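Local coordinates for protein PlaB phospholipase (Legionella pneumophila, PDB 6ZTI) that acts as a phospholipase of the alpha/beta-hydrolase class in Legionella virulence, binding NAD(H), which drives tetramerization and thereby controls its activity, at residues B[17-23]-B[54-60]; B[106-110]-B[121-126]. The contacts are given in a common frame with arbitrary orientation. Numbering follows the deposited sequence.

Overall arrangement
Both contacts belong to the parallel sheet of the alpha/beta-hydrolase domain, where the strands run in the order 55-60, 16-21, 93-99, 123-129, 191-197, 257-261. Interaction 1 joins the strand outermost within the chain, 55-60, to its neighbour 16-21; interaction 2 packs helix 102-114 on strand 123-129, which is separated from 16-21 by strand 93-99. Their centres lie 13 Å apart and their nearest atoms about 4 Å, without touching. Each closes part of a beta-alpha-beta unit, the first complete in the chain before the second begins. Neither reaches the thio-NAD pockets, but interaction 1 lies at a subunit boundary, because a second subunit pairs with strand 55-60.

Interaction 1: residues B[17-23]-B[54-60]; sequences IVIFVHG and NIYLGRY
Four backbone hydrogen bonds zip 17-21 and 54-58 together as parallel neighbours of the alpha/beta-hydrolase sheet: Val18 N to Asn54 O (3.0 Å), Tyr56 N to Val18 O (2.7 Å), Phe20 N to Tyr56 O (2.8 Å) and Gly58 N to Phe20 O (2.7 Å). Val18 pairs with Ile55, Ile19 with Tyr56 and Phe20 with Leu57; the extended strand axes cross at -25° and approach to 4.6 Å. Just past the end of strand 17-21, His22, in the p rotamer that brings its ring to Tyr60, accepts from the backbone, Tyr60 N to His22 NE2 3.0 Å, while Tyr60 OH donates to His22 O at 2.7 Å. Their rings form an offset stack, centroids 4.0 Å apart and planes at 10°. A strand of the second subunit pairs antiparallel with 57-60, so the sheet continues across the interface. On one face Phe20 packs on Ile55 and Leu57, CD1 of Phe20 lying 3.9 Å from CD2 of Leu57, beneath helix 35-44. On the other, Ile17 CG2 sits 3.8 Å from Tyr56 CD1.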
loop_
_atom_site.group_PDB
_atom_site.type_symbol
_atom_site.label_atom_id
_atom_site.label_comp_id
_atom_site.label_asym_id
_atom_site.label_seq_id
_atom_site.Cartn_x
_atom_site.Cartn_y
_atom_site.Cartn_z
ATOM N N ILE B 17 21.809 16.140 42.029
ATOM C CA ILE B 17 20.895 15.022 41.850
ATOM C C ILE B 17 21.306 14.295 40.579
ATOM O O ILE B 17 21.706 14.930 39.596
ATOM C CB ILE B 17 19.436 15.503 41.749
ATOM C CG1 ILE B 17 18.998 16.194 43.037
ATOM C CG2 ILE B 17 18.503 14.333 41.390
ATOM C CD1 ILE B 17 17.749 17.037 42.862
ATOM N N VAL B 18 21.205 12.969 40.589
ATOM C CA VAL B 18 21.460 12.151 39.406
ATOM C C VAL B 18 20.171 11.430 39.055
ATOM O O VAL B 18 19.506 10.882 39.938
ATOM C CB VAL B 18 22.607 11.147 39.626
ATOM C CG1 VAL B 18 22.789 10.256 38.381
ATOM C CG2 VAL B 18 23.885 11.876 39.922
ATOM N N ILE B 19 19.811 11.454 37.774
ATOM C CA ILE B 19 18.654 10.739 37.256
ATOM C C ILE B 19 19.130 9.857 36.108
ATOM O O ILE B 19 19.689 10.361 35.126
ATOM C CB ILE B 19 17.546 11.691 36.772
ATOM C CG1 ILE B 19 17.096 12.623 37.901
ATOM C CG2 ILE B 19 16.363 10.897 36.255
ATOM C CD1 ILE B 19 16.142 13.711 37.436
ATOM N N PHE B 20 18.902 8.553 36.226
ATOM C CA PHE B 20 19.200 7.611 35.157
ATOM C C PHE B 20 18.019 7.503 34.201
ATOM O O PHE B 20 16.862 7.552 34.625
ATOM C CB PHE B 20 19.532 6.239 35.743
ATOM C CG PHE B 20 20.879 6.179 36.409
ATOM C CD1 PHE B 20 21.023 6.554 37.737
ATOM C CD2 PHE B 20 22.005 5.768 35.701
ATOM C CE1 PHE B 20 22.257 6.514 38.350
ATOM C CE2 PHE B 20 23.240 5.729 36.309
ATOM C CZ PHE B 20 23.371 6.102 37.638
ATOM N N VAL B 21 18.315 7.351 32.906
ATOM C CA VAL B 21 17.285 7.280 31.870
ATOM C C VAL B 21 17.685 6.230 30.840
ATOM O O VAL B 21 18.748 6.337 30.221
ATOM C CB VAL B 21 17.064 8.640 31.182
ATOM C CG1 VAL B 21 15.936 8.556 30.165
ATOM C CG2 VAL B 21 16.769 9.700 32.194
ATOM N N HIS B 22 16.814 5.245 30.614
ATOM C CA HIS B 22 17.193 4.044 29.888
ATOM C C HIS B 22 16.888 4.168 28.389
ATOM O O HIS B 22 16.552 5.241 27.879
ATOM C CB HIS B 22 16.506 2.831 30.514
ATOM C CG HIS B 22 15.011 2.916 30.537
ATOM N ND1 HIS B 22 14.234 2.685 29.421
ATOM C CD2 HIS B 22 14.150 3.188 31.549
ATOM C CE1 HIS B 22 12.959 2.817 29.741
ATOM N NE2 HIS B 22 12.879 3.119 31.027
ATOM N N GLY B 23 17.001 3.051 27.669
ATOM C CA GLY B 23 16.810 3.012 26.239
ATOM C C GLY B 23 15.515 2.321 25.860
ATOM O O GLY B 23 14.658 2.066 26.703
ATOM N N ASN B 54 19.377 11.060 46.640
ATOM C CA ASN B 54 19.327 11.971 45.500
ATOM C C ASN B 54 19.815 11.325 44.206
ATOM O O ASN B 54 20.168 12.033 43.257
ATOM C CB ASN B 54 20.122 13.240 45.800
ATOM C CG ASN B 54 19.261 14.321 46.433
ATOM O OD1 ASN B 54 18.029 14.251 46.405
ATOM N ND2 ASN B 54 19.904 15.327 46.998
ATOM N N ILE B 55 19.823 9.998 44.141
ATOM C CA ILE B 55 20.033 9.266 42.897
ATOM C C ILE B 55 18.711 8.608 42.528
ATOM O O ILE B 55 18.130 7.871 43.336
ATOM C CB ILE B 55 21.157 8.226 43.027
ATOM C CG1 ILE B 55 22.469 8.927 43.393
ATOM C CG2 ILE B 55 21.292 7.429 41.727
ATOM C CD1 ILE B 55 23.610 7.978 43.733
ATOM N N TYR B 56 18.240 8.878 41.310
ATOM C CA TYR B 56 16.926 8.459 40.854
ATOM C C TYR B 56 17.034 7.560 39.634
ATOM O O TYR B 56 17.831 7.808 38.724
ATOM C CB TYR B 56 16.056 9.664 40.512
ATOM C CG TYR B 56 15.572 10.405 41.728
ATOM C CD1 TYR B 56 16.391 11.311 42.382
ATOM C CD2 TYR B 56 14.296 10.191 42.235
ATOM C CE1 TYR B 56 15.947 11.989 43.519
ATOM C CE2 TYR B 56 13.849 10.870 43.369
ATOM C CZ TYR B 56 14.680 11.764 43.996
ATOM O OH TYR B 56 14.249 12.434 45.120
ATOM N N LEU B 57 16.210 6.526 39.620
ATOM C CA LEU B 57 16.062 5.667 38.463
ATOM C C LEU B 57 14.847 6.137 37.670
ATOM O O LEU B 57 13.733 6.186 38.202
ATOM C CB LEU B 57 15.925 4.209 38.892
ATOM C CG LEU B 57 17.047 3.650 39.756
ATOM C CD1 LEU B 57 16.853 2.141 39.908
ATOM C CD2 LEU B 57 18.415 3.972 39.177
ATOM N N GLY B 58 15.076 6.525 36.415
ATOM C CA GLY B 58 13.974 6.797 35.517
ATOM C C GLY B 58 13.424 5.510 34.934
ATOM O O GLY B 58 14.145 4.534 34.739
ATOM N N ARG B 59 12.107 5.486 34.716
ATOM C CA ARG B 59 11.467 4.392 33.990
ATOM C C ARG B 59 10.361 4.979 33.127
ATOM O O ARG B 59 9.475 5.682 33.634
ATOM C CB ARG B 59 10.925 3.316 34.942
ATOM C CG ARG B 59 9.803 3.744 35.875
ATOM C CD ARG B 59 9.479 2.627 36.869
ATOM N NE ARG B 59 8.259 2.911 37.615
ATOM C CZ ARG B 59 8.200 3.705 38.682
ATOM N NH1 ARG B 59 9.293 4.298 39.142
ATOM N NH2 ARG B 59 7.041 3.907 39.291
ATOM N N TYR B 60 10.438 4.726 31.820
ATOM C CA TYR B 60 9.444 5.182 30.865
ATOM C C TYR B 60 9.033 4.011 29.987
ATOM O O TYR B 60 9.665 2.951 29.984
ATOM C CB TYR B 60 9.960 6.363 30.019
ATOM C CG TYR B 60 11.114 6.065 29.075
ATOM C CD1 TYR B 60 10.883 5.569 27.799
ATOM C CD2 TYR B 60 12.432 6.315 29.446
ATOM C CE1 TYR B 60 11.925 5.301 26.934
ATOM C CE2 TYR B 60 13.486 6.054 28.572
ATOM C CZ TYR B 60 13.224 5.547 27.325
ATOM O OH TYR B 60 14.266 5.282 26.464
#

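Interaction 2: residues B[106-110]-B[121-126]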
loop_
_atom_site.group_PDB
_atom_site.type_symbol
_atom_site.label_atom_id
_atom_site.label_comp_id
_atom_site.label_asym_id
_atom_site.label_seq_id
_atom_site.Cartn_x
_atom_site.Cartn_y
_atom_site.Cartn_z
ATOM N N VAL B 106 15.828 13.242 26.467
ATOM C CA VAL B 106 16.177 14.388 27.298
ATOM C C VAL B 106 16.478 15.610 26.437
ATOM O O VAL B 106 16.190 16.742 26.845
ATOM C CB VAL B 106 17.352 14.030 28.222
ATOM C CG1 VAL B 106 17.858 15.264 28.967
ATOM C CG2 VAL B 106 16.912 12.957 29.215
ATOM N N ARG B 107 17.036 15.412 25.236
ATOM C CA ARG B 107 17.292 16.545 24.354
ATOM C C ARG B 107 15.996 17.145 23.817
ATOM O O ARG B 107 15.924 18.353 23.591
ATOM C CB ARG B 107 18.192 16.133 23.196
ATOM C CG ARG B 107 19.639 15.784 23.607
ATOM C CD ARG B 107 20.566 15.894 22.441
ATOM N NE ARG B 107 20.248 14.959 21.366
ATOM C CZ ARG B 107 19.882 15.293 20.131
ATOM N NH1 ARG B 107 19.745 16.565 19.755
ATOM N NH2 ARG B 107 19.643 14.326 19.256
ATOM N N LYS B 108 14.986 16.312 23.558
ATOM C CA LYS B 108 13.672 16.814 23.179
ATOM C C LYS B 108 13.012 17.556 24.337
ATOM O O LYS B 108 12.367 18.594 24.136
ATOM C CB LYS B 108 12.803 15.644 22.717
ATOM C CG LYS B 108 11.390 16.012 22.341
ATOM C CD LYS B 108 11.303 16.920 21.132
ATOM C CE LYS B 108 9.837 17.184 20.758
ATOM N NZ LYS B 108 9.694 18.193 19.704
ATOM N N TRP B 109 13.154 17.032 25.556
ATOM C CA TRP B 109 12.646 17.729 26.731
ATOM C C TRP B 109 13.288 19.104 26.883
ATOM O O TRP B 109 12.590 20.108 27.083
ATOM C CB TRP B 109 12.891 16.879 27.977
ATOM C CG TRP B 109 12.679 17.644 29.248
ATOM C CD1 TRP B 109 11.488 17.966 29.825
ATOM C CD2 TRP B 109 13.695 18.196 30.091
ATOM N NE1 TRP B 109 11.699 18.688 30.975
ATOM C CE2 TRP B 109 13.045 18.844 31.162
ATOM C CE3 TRP B 109 15.087 18.213 30.041
ATOM C CZ2 TRP B 109 13.742 19.495 32.172
ATOM C CZ3 TRP B 109 15.779 18.854 31.050
ATOM C CH2 TRP B 109 15.110 19.485 32.100
ATOM N N MET B 110 14.624 19.170 26.792
ATOM C CA MET B 110 15.303 20.461 26.791
ATOM C C MET B 110 14.728 21.379 25.714
ATOM O O MET B 110 14.510 22.568 25.951
ATOM C CB MET B 110 16.809 20.271 26.566
ATOM C CG MET B 110 17.537 19.601 27.715
ATOM S SD MET B 110 19.229 19.096 27.332
ATOM C CE MET B 110 19.946 20.715 27.014
ATOM N N CYS B 121 17.332 25.991 32.763
ATOM C CA CYS B 121 17.112 24.557 32.783
ATOM C C CYS B 121 17.673 23.959 34.070
ATOM O O CYS B 121 18.823 24.242 34.424
ATOM C CB CYS B 121 17.786 23.926 31.566
ATOM S SG CYS B 121 17.533 22.164 31.402
ATOM N N PRO B 122 16.912 23.124 34.786
ATOM C CA PRO B 122 17.424 22.556 36.043
ATOM C C PRO B 122 18.476 21.475 35.851
ATOM O O PRO B 122 19.006 20.953 36.839
ATOM C CB PRO B 122 16.163 21.984 36.695
ATOM C CG PRO B 122 15.304 21.604 35.536
ATOM C CD PRO B 122 15.557 22.633 34.475
ATOM N N LEU B 123 18.802 21.130 34.618
ATOM C CA LEU B 123 19.800 20.114 34.335
ATOM C C LEU B 123 21.168 20.779 34.283
ATOM O O LEU B 123 21.328 21.826 33.654
ATOM C CB LEU B 123 19.455 19.410 33.016
ATOM C CG LEU B 123 20.394 18.360 32.433
ATOM C CD1 LEU B 123 19.601 17.302 31.667
ATOM C CD2 LEU B 123 21.417 19.014 31.502
ATOM N N SER B 124 22.140 20.189 34.985
ATOM C CA SER B 124 23.508 20.689 35.013
ATOM C C SER B 124 24.464 19.861 34.167
ATOM O O SER B 124 25.448 20.408 33.661
ATOM C CB SER B 124 24.038 20.714 36.448
ATOM O OG SER B 124 24.238 19.393 36.934
ATOM N N HIS B 125 24.208 18.555 34.026
ATOM C CA HIS B 125 25.046 17.651 33.254
ATOM C C HIS B 125 24.156 16.710 32.457
ATOM O O HIS B 125 23.155 16.202 32.971
ATOM C CB HIS B 125 25.979 16.807 34.145
ATOM C CG HIS B 125 26.958 17.609 34.954
ATOM N ND1 HIS B 125 26.577 18.422 35.999
ATOM C CD2 HIS B 125 28.307 17.696 34.886
ATOM C CE1 HIS B 125 27.646 18.987 36.531
ATOM N NE2 HIS B 125 28.710 18.560 35.876
ATOM N N LEU B 126 24.528 16.490 31.205
ATOM C CA LEU B 126 23.872 15.515 30.337
ATOM C C LEU B 126 24.951 14.561 29.851
ATOM O O LEU B 126 25.828 14.948 29.073
ATOM C CB LEU B 126 23.152 16.188 29.173
ATOM C CG LEU B 126 22.542 15.233 28.139
ATOM C CD1 LEU B 126 21.646 14.203 28.818
ATOM C CD2 LEU B 126 21.764 15.997 27.083
#
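Apolar packing does nearly all the work here, and no hydrogen bond passes between the two segments. The helix 106-110 and strand 123-126 run roughly antiparallel, at 148° with axes 11.5 Å apart, and side chains fill the gap. Val106 points toward the strand: its CG1 reaches Leu123 CD1 at 3.8 Å and Leu126 CD1 at 3.9 Å, so it meets both leucines. Leu126 also receives the end of Met110, SD to CD2 4.0 Å, and the aliphatic part of Arg107, CG to CD2 4.1 Å. Arg107's guanidinium turns elsewhere, to Asn177, Asn133 and Trp180.

The aromatic contacts gather at the turn leading into the strand. Trp109 CH2 lies 3.7 Å from Cys121 SG and 4.0 Å from Pro122 CD, and its CZ3 is 4.2 Å from Leu123 CD1. The sulfur approaches obliquely, 4.6 Å from the centroid of the six-membered ring. The indole NE1 bonds to Asp77 of helix 69-89.

Within 121-126, a weak hydrogen bond from Leu123 N to Cys121 SG (3.6 Å) spans Pro122, while Ser124 OG and His125 ND1 pair at 2.7 Å, well away from the helix. The arrangement is that of a beta-alpha-beta crossover, in which helix 102-114 connects parallel strands 93-99 and 123-129 and packs back on the sheet of the alpha/beta-hydrolase fold.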